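Local coordinates for protein thiosulfate sulfurtransferase (Pseudomonas aeruginosa, PDB 1YT8) that probably transfers sulfur from thiosulfate to cyanide, as expected of a sulfurtransferase built from four rhodanese-like domains in one chain, at residues Tyr158-Val169 / Gln231-Phe240; Leu370-Thr378 / Ser440-Ala448. All coordinates share one frame; numbering follows the deposited sequence.

Contact 1: residues Tyr158-Val169 / Gln231-Phe240; sequences YQTMSIPGGISV and QLEHGQTRRF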
# COMPACT_ATOMS: atom_id res chain seq x y z
N TYR A 158 -7.79 1.74 13.22
CA TYR A 158 -8.72 1.41 14.30
C TYR A 158 -8.66 2.48 15.38
O TYR A 158 -9.68 2.85 15.96
CB TYR A 158 -8.35 0.03 14.87
CG TYR A 158 -8.92 -0.28 16.23
CD1 TYR A 158 -10.22 -0.75 16.39
CD2 TYR A 158 -8.15 -0.07 17.38
CE1 TYR A 158 -10.75 -1.02 17.66
CE2 TYR A 158 -8.66 -0.33 18.65
CZ TYR A 158 -9.96 -0.80 18.78
OH TYR A 158 -10.46 -1.03 20.05
N GLN A 159 -7.47 2.98 15.66
CA GLN A 159 -7.33 4.02 16.68
C GLN A 159 -7.90 5.36 16.23
O GLN A 159 -8.29 6.19 17.06
CB GLN A 159 -5.87 4.19 17.09
CG GLN A 159 -5.34 3.05 17.93
CD GLN A 159 -4.30 3.52 18.93
OE1 GLN A 159 -3.22 3.97 18.55
NE2 GLN A 159 -4.63 3.43 20.21
N THR A 160 -7.97 5.58 14.92
CA THR A 160 -8.51 6.84 14.42
C THR A 160 -10.01 6.91 14.71
O THR A 160 -10.52 7.93 15.19
CB THR A 160 -8.22 7.01 12.92
OG1 THR A 160 -6.80 7.03 12.73
CG2 THR A 160 -8.81 8.32 12.41
N MSE A 161 -10.73 5.84 14.39
CA MSE A 161 -12.16 5.76 14.68
C MSE A 161 -12.53 4.29 14.65
O MSE A 161 -11.97 3.51 13.88
CB MSE A 161 -12.98 6.55 13.65
CG MSE A 161 -13.14 5.89 12.30
SE MSE A 161 -11.54 6.02 11.22
CE MSE A 161 -12.40 6.06 9.45
N SER A 162 -13.46 3.91 15.51
CA SER A 162 -13.87 2.51 15.59
C SER A 162 -15.32 2.32 16.02
O SER A 162 -15.95 3.23 16.57
CB SER A 162 -12.95 1.76 16.55
OG SER A 162 -12.86 2.43 17.79
N ILE A 163 -15.84 1.12 15.77
CA ILE A 163 -17.21 0.77 16.13
C ILE A 163 -17.19 0.49 17.64
O ILE A 163 -16.26 -0.14 18.14
CB ILE A 163 -17.67 -0.50 15.36
CG1 ILE A 163 -17.47 -0.30 13.85
CG2 ILE A 163 -19.13 -0.82 15.69
CD1 ILE A 163 -18.23 0.89 13.26
N PRO A 164 -18.20 0.96 18.38
CA PRO A 164 -18.27 0.75 19.83
C PRO A 164 -17.96 -0.67 20.27
O PRO A 164 -18.58 -1.63 19.81
CB PRO A 164 -19.70 1.16 20.17
CG PRO A 164 -19.94 2.27 19.23
CD PRO A 164 -19.37 1.74 17.92
N GLY A 165 -17.00 -0.80 21.18
CA GLY A 165 -16.62 -2.11 21.69
C GLY A 165 -15.73 -2.92 20.76
O GLY A 165 -15.31 -4.02 21.11
N GLY A 166 -15.45 -2.38 19.58
CA GLY A 166 -14.62 -3.08 18.61
C GLY A 166 -13.24 -3.45 19.12
O GLY A 166 -12.65 -2.75 19.94
N ILE A 167 -12.72 -4.56 18.59
CA ILE A 167 -11.40 -5.07 18.96
C ILE A 167 -10.54 -5.15 17.70
O ILE A 167 -10.97 -5.69 16.69
CB ILE A 167 -11.52 -6.49 19.55
CG1 ILE A 167 -12.45 -6.47 20.77
CG2 ILE A 167 -10.13 -7.03 19.92
CD1 ILE A 167 -12.93 -7.83 21.22
N SER A 168 -9.33 -4.60 17.77
CA SER A 168 -8.44 -4.63 16.62
C SER A 168 -7.89 -6.02 16.33
O SER A 168 -7.20 -6.62 17.16
CB SER A 168 -7.27 -3.66 16.83
OG SER A 168 -6.32 -3.78 15.80
N VAL A 169 -8.20 -6.54 15.15
CA VAL A 169 -7.72 -7.85 14.72
C VAL A 169 -7.47 -7.77 13.21
O VAL A 169 -8.32 -8.18 12.41
CB VAL A 169 -8.75 -8.98 15.00
CG1 VAL A 169 -8.12 -10.34 14.71
CG2 VAL A 169 -9.24 -8.91 16.44
N GLN A 231 -22.82 6.53 16.64
CA GLN A 231 -21.59 7.08 17.20
C GLN A 231 -20.35 6.20 17.16
O GLN A 231 -20.37 5.05 17.58
CB GLN A 231 -21.87 7.50 18.65
CG GLN A 231 -20.71 8.19 19.36
CD GLN A 231 -20.37 9.55 18.77
OE1 GLN A 231 -21.26 10.36 18.52
NE2 GLN A 231 -19.08 9.80 18.55
N LEU A 232 -19.26 6.77 16.67
CA LEU A 232 -17.98 6.08 16.59
C LEU A 232 -17.16 6.40 17.83
O LEU A 232 -17.39 7.42 18.48
CB LEU A 232 -17.20 6.53 15.35
CG LEU A 232 -17.75 6.12 13.98
CD1 LEU A 232 -17.01 6.87 12.88
CD2 LEU A 232 -17.61 4.61 13.81
N GLU A 233 -16.23 5.52 18.16
CA GLU A 233 -15.35 5.75 19.30
C GLU A 233 -14.01 6.15 18.69
O GLU A 233 -13.80 5.98 17.49
CB GLU A 233 -15.22 4.49 20.15
CG GLU A 233 -16.54 4.04 20.75
CD GLU A 233 -16.38 2.98 21.82
OE1 GLU A 233 -15.61 2.01 21.62
OE2 GLU A 233 -17.04 3.11 22.88
N HIS A 234 -13.10 6.67 19.51
CA HIS A 234 -11.80 7.10 18.99
C HIS A 234 -10.70 6.82 20.00
O HIS A 234 -10.95 6.84 21.20
CB HIS A 234 -11.85 8.60 18.68
CG HIS A 234 -13.00 9.00 17.81
ND1 HIS A 234 -12.99 8.86 16.44
CD2 HIS A 234 -14.21 9.52 18.12
CE1 HIS A 234 -14.14 9.28 15.94
NE2 HIS A 234 -14.90 9.68 16.94
N GLY A 235 -9.49 6.58 19.50
CA GLY A 235 -8.36 6.33 20.37
C GLY A 235 -8.45 5.05 21.18
O GLY A 235 -7.77 4.90 22.20
N GLN A 236 -9.29 4.12 20.74
CA GLN A 236 -9.44 2.86 21.44
C GLN A 236 -8.18 2.01 21.35
O GLN A 236 -7.35 2.21 20.46
CB GLN A 236 -10.66 2.10 20.91
CG GLN A 236 -11.96 2.85 21.13
CD GLN A 236 -12.14 3.31 22.56
OE1 GLN A 236 -12.11 4.51 22.85
NE2 GLN A 236 -12.33 2.36 23.47
N THR A 237 -8.06 1.04 22.25
CA THR A 237 -6.88 0.19 22.31
C THR A 237 -7.16 -1.31 22.49
O THR A 237 -6.25 -2.08 22.78
CB THR A 237 -5.95 0.64 23.46
OG1 THR A 237 -6.64 0.52 24.71
CG2 THR A 237 -5.54 2.10 23.28
N ARG A 238 -8.42 -1.73 22.33
CA ARG A 238 -8.74 -3.15 22.48
C ARG A 238 -8.06 -3.90 21.35
O ARG A 238 -8.15 -3.50 20.18
CB ARG A 238 -10.25 -3.37 22.40
CG ARG A 238 -11.05 -2.42 23.28
CD ARG A 238 -12.50 -2.86 23.40
NE ARG A 238 -13.33 -1.79 23.92
CZ ARG A 238 -13.80 -0.78 23.18
NH1 ARG A 238 -13.52 -0.73 21.89
NH2 ARG A 238 -14.54 0.17 23.75
N ARG A 239 -7.37 -4.98 21.69
CA ARG A 239 -6.65 -5.74 20.68
C ARG A 239 -6.56 -7.22 21.02
O ARG A 239 -6.75 -7.63 22.17
CB ARG A 239 -5.25 -5.13 20.52
CG ARG A 239 -4.26 -6.00 19.76
CD ARG A 239 -3.34 -5.17 18.86
NE ARG A 239 -2.66 -4.08 19.56
CZ ARG A 239 -1.69 -3.35 19.01
NH1 ARG A 239 -1.28 -3.60 17.77
NH2 ARG A 239 -1.13 -2.36 19.70
N PHE A 240 -6.29 -8.03 20.00
CA PHE A 240 -6.16 -9.47 20.17
C PHE A 240 -4.96 -9.73 21.08
O PHE A 240 -4.12 -8.86 21.28
CB PHE A 240 -5.93 -10.14 18.81
CG PHE A 240 -4.64 -9.75 18.15
CD1 PHE A 240 -3.44 -10.36 18.49
CD2 PHE A 240 -4.63 -8.74 17.18
CE1 PHE A 240 -2.24 -9.98 17.90
CE2 PHE A 240 -3.44 -8.35 16.58
CZ PHE A 240 -2.24 -8.96 16.93
O HOH W 1 -10.74 4.16 18.18
O HOH W 2 -14.30 1.08 19.59

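Contact 2: residues Leu370-Thr378 / Ser440-Ala448; sequences LPRQPRADT and SLLARFAVA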
# COMPACT_ATOMS: atom_id res chain seq x y z
N LEU A 370 18.09 0.22 -2.42
CA LEU A 370 18.22 1.49 -3.11
C LEU A 370 19.33 1.47 -4.15
O LEU A 370 20.27 0.68 -4.08
CB LEU A 370 18.51 2.61 -2.10
CG LEU A 370 17.47 2.93 -1.03
CD1 LEU A 370 18.06 3.91 -0.03
CD2 LEU A 370 16.21 3.51 -1.67
N PRO A 371 19.22 2.35 -5.16
CA PRO A 371 20.24 2.43 -6.20
C PRO A 371 21.42 3.22 -5.61
O PRO A 371 21.37 3.61 -4.44
CB PRO A 371 19.53 3.17 -7.32
CG PRO A 371 18.63 4.11 -6.57
CD PRO A 371 18.08 3.23 -5.47
N ARG A 372 22.46 3.45 -6.40
CA ARG A 372 23.60 4.20 -5.90
C ARG A 372 23.15 5.60 -5.49
O ARG A 372 22.40 6.25 -6.21
CB ARG A 372 24.70 4.28 -6.97
CG ARG A 372 25.89 5.15 -6.57
CD ARG A 372 27.10 4.95 -7.49
NE ARG A 372 26.77 5.06 -8.91
CZ ARG A 372 26.42 4.04 -9.68
NH1 ARG A 372 26.35 2.81 -9.17
NH2 ARG A 372 26.14 4.24 -10.96
N GLN A 373 23.61 6.06 -4.33
CA GLN A 373 23.26 7.38 -3.82
C GLN A 373 24.06 8.46 -4.55
O GLN A 373 25.29 8.41 -4.55
CB GLN A 373 23.57 7.47 -2.32
CG GLN A 373 22.37 7.70 -1.42
CD GLN A 373 21.51 6.47 -1.26
OE1 GLN A 373 21.03 5.90 -2.25
NE2 GLN A 373 21.31 6.04 -0.02
N PRO A 374 23.38 9.43 -5.18
CA PRO A 374 24.12 10.48 -5.88
C PRO A 374 24.91 11.35 -4.90
O PRO A 374 24.56 11.45 -3.73
CB PRO A 374 23.03 11.26 -6.61
CG PRO A 374 21.83 11.05 -5.74
CD PRO A 374 21.93 9.59 -5.37
N ARG A 375 25.97 11.99 -5.39
CA ARG A 375 26.79 12.83 -4.54
C ARG A 375 26.15 14.19 -4.31
O ARG A 375 25.39 14.68 -5.14
CB ARG A 375 28.18 13.01 -5.14
CG ARG A 375 29.11 13.80 -4.25
CD ARG A 375 30.45 14.07 -4.91
NE ARG A 375 31.27 14.95 -4.08
CZ ARG A 375 30.91 16.18 -3.71
NH1 ARG A 375 29.74 16.68 -4.11
NH2 ARG A 375 31.70 16.90 -2.94
N ALA A 376 26.47 14.80 -3.18
CA ALA A 376 25.93 16.12 -2.86
C ALA A 376 26.76 16.80 -1.79
O ALA A 376 27.31 16.15 -0.89
CB ALA A 376 24.48 15.99 -2.39
N ASP A 377 26.86 18.12 -1.89
CA ASP A 377 27.58 18.90 -0.90
C ASP A 377 26.55 19.15 0.20
O ASP A 377 25.44 19.61 -0.07
CB ASP A 377 28.05 20.23 -1.51
CG ASP A 377 29.07 20.02 -2.61
OD1 ASP A 377 30.09 19.34 -2.36
OD2 ASP A 377 28.86 20.53 -3.73
N THR A 378 26.92 18.82 1.44
CA THR A 378 26.00 18.98 2.55
C THR A 378 26.29 20.20 3.43
O THR A 378 27.36 20.80 3.36
CB THR A 378 25.99 17.73 3.46
OG1 THR A 378 27.31 17.48 3.95
CG2 THR A 378 25.49 16.52 2.69
N SER A 440 16.59 13.47 4.44
CA SER A 440 17.45 13.99 3.36
C SER A 440 17.59 12.99 2.22
O SER A 440 18.20 13.28 1.19
CB SER A 440 18.85 14.36 3.87
OG SER A 440 19.69 13.21 3.99
N LEU A 441 17.00 11.80 2.39
CA LEU A 441 17.09 10.77 1.36
C LEU A 441 16.50 11.16 0.01
O LEU A 441 17.17 11.07 -1.01
CB LEU A 441 16.42 9.48 1.85
CG LEU A 441 16.46 8.33 0.83
CD1 LEU A 441 17.91 8.04 0.43
CD2 LEU A 441 15.82 7.09 1.43
N LEU A 442 15.23 11.58 0.01
CA LEU A 442 14.60 11.96 -1.25
C LEU A 442 15.20 13.23 -1.83
O LEU A 442 15.37 13.35 -3.04
CB LEU A 442 13.10 12.14 -1.07
CG LEU A 442 12.36 12.59 -2.34
CD1 LEU A 442 12.81 11.76 -3.54
CD2 LEU A 442 10.86 12.47 -2.13
N ALA A 443 15.54 14.18 -0.96
CA ALA A 443 16.11 15.44 -1.40
C ALA A 443 17.45 15.24 -2.13
O ALA A 443 17.77 15.99 -3.06
CB ALA A 443 16.30 16.39 -0.21
N ARG A 444 18.21 14.24 -1.70
CA ARG A 444 19.51 13.95 -2.31
C ARG A 444 19.36 13.60 -3.80
O ARG A 444 20.20 13.99 -4.61
CB ARG A 444 20.19 12.78 -1.58
CG ARG A 444 21.54 12.37 -2.17
CD ARG A 444 22.17 11.20 -1.43
NE ARG A 444 22.71 11.56 -0.12
CZ ARG A 444 23.89 12.14 0.08
NH1 ARG A 444 24.67 12.43 -0.96
NH2 ARG A 444 24.30 12.43 1.31
N PHE A 445 18.31 12.87 -4.14
CA PHE A 445 18.08 12.49 -5.53
C PHE A 445 17.63 13.66 -6.39
O PHE A 445 17.63 13.57 -7.63
CB PHE A 445 17.03 11.37 -5.60
CG PHE A 445 17.57 10.01 -5.25
CD1 PHE A 445 18.27 9.26 -6.19
CD2 PHE A 445 17.42 9.50 -3.97
CE1 PHE A 445 18.81 8.02 -5.86
CE2 PHE A 445 17.95 8.26 -3.63
CZ PHE A 445 18.65 7.52 -4.58
N ALA A 446 17.27 14.77 -5.75
CA ALA A 446 16.81 15.95 -6.46
C ALA A 446 17.87 17.02 -6.67
O ALA A 446 17.65 17.98 -7.42
CB ALA A 446 15.61 16.56 -5.72
N VAL A 447 19.02 16.88 -6.03
CA VAL A 447 20.09 17.87 -6.15
C VAL A 447 20.47 18.17 -7.60
O VAL A 447 20.50 19.34 -8.01
CB VAL A 447 21.35 17.42 -5.37
CG1 VAL A 447 22.49 18.41 -5.62
CG2 VAL A 447 21.04 17.35 -3.89
N ALA A 448 20.76 17.13 -8.38
CA ALA A 448 21.17 17.32 -9.77
C ALA A 448 20.16 18.11 -10.60
O ALA A 448 20.56 18.97 -11.40
CB ALA A 448 21.43 15.96 -10.42
O HOH W 3 27.89 13.11 -0.54

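Contact 1: residues Tyr158-Val169 / Gln231-Phe240
Ser162 and Glu233 set the alignment: as an antiparallel hydrogen-bonded pair they exchange two bonds, Glu233 N to Ser162 O (2.8 Å) and Ser162 N to Glu233 O (2.9 Å). A second bridge joins Ser168 to Arg239, with Ser168 N donating to Arg238 O.

Polar side chains bind backbone atoms around these bridges. The guanidinium of Arg238, on a chain extended from CG to NE, lies with one face over Gly165 CA; glycine suits this corner of the turn because phi is positive there. Its NH1 donates in the carbonyl plane to Gly166 O at 2.9 Å, and Tyr158 OH gives the same oxygen a second bond from above that plane. Glu233 OE1 accepts Arg238 NH2 on its syn lone pair at 3.0 Å, forming a salt bridge, and Gly165 N from above the carboxylate. His234 ND1 donates to Thr160 O (2.9 Å, 168°), while Gln159 NE2 reaches Gln236 O.

Apolar contact is lighter: Ile163 CD1 meets Leu232 CD2 at 3.8 Å, close to Trp225.

Two waters both bind Ser162 OG. The loop 231-240 runs beside the type II turn Ile163-Gly166 and edge strand 167-168 of a rhodanese-like parallel sheet, pairing at Ser162 and Ser168.

Contact 2: residues Leu370-Thr378 / Ser440-Ala448
With CG anti to the backbone N (chi1 179°) and a bend at chi3, Arg444 carries its guanidinium from the helix to the backbone of residues 374-376. Phe445 has CG beside its own backbone N (chi1 -78°), which sends its ring toward the two prolines. Arg444 NH1 donates to Pro374 O at 2.9 Å, a fairly straight bond (155°) in the carbonyl plane. An arginine suits this place because its aliphatic part also packs: CD against Gln373 CG (3.5 Å), and CG against the Pro374 ring.

Residues 370-378 enter strand 378-379, an outermost strand of the parallel 1-5-4-2-3 sheet of a rhodanese-like domain, and 441-454 is the helix after its strand 432-436. The contact lays the extended approach to strand 378-379 across one of the covering helices.

Hydrocarbon-rich proline makes a good partner for an aromatic face: Pro374 CD sits 3.9 Å from the Phe445 ring centroid in a CH-pi contact. Pro371 CG approaches the same ring at CZ (3.9 Å). Leu370 and Leu441 meet tip to tip, CD1 to CD2, near Leu53 of helix 51-58. At the other end the small Ala376 lets its CB come within 4.0 Å of Val447 CG2; Val447 also touches Leu435.

Overall arrangement
Both contacts close loops of equal length, 61 residues between the segments, but they lie in series: contact 1 closes before contact 2 opens. From the N terminus, the chain first builds the sheet whose outermost strands are 7-9 and 44-45, then enters the second sheet. There contact 1 brings the loop following helix 221-227 back to the edge strand 167-168. After the third sheet, contact 2 joins the approach to strand 378-379 with helix 441-454, at the opposite outer edge of the fourth sheet from strand 413-414. Helix 51-58, from the first part of the chain, also packs there. The contact centres are about 41 Å apart.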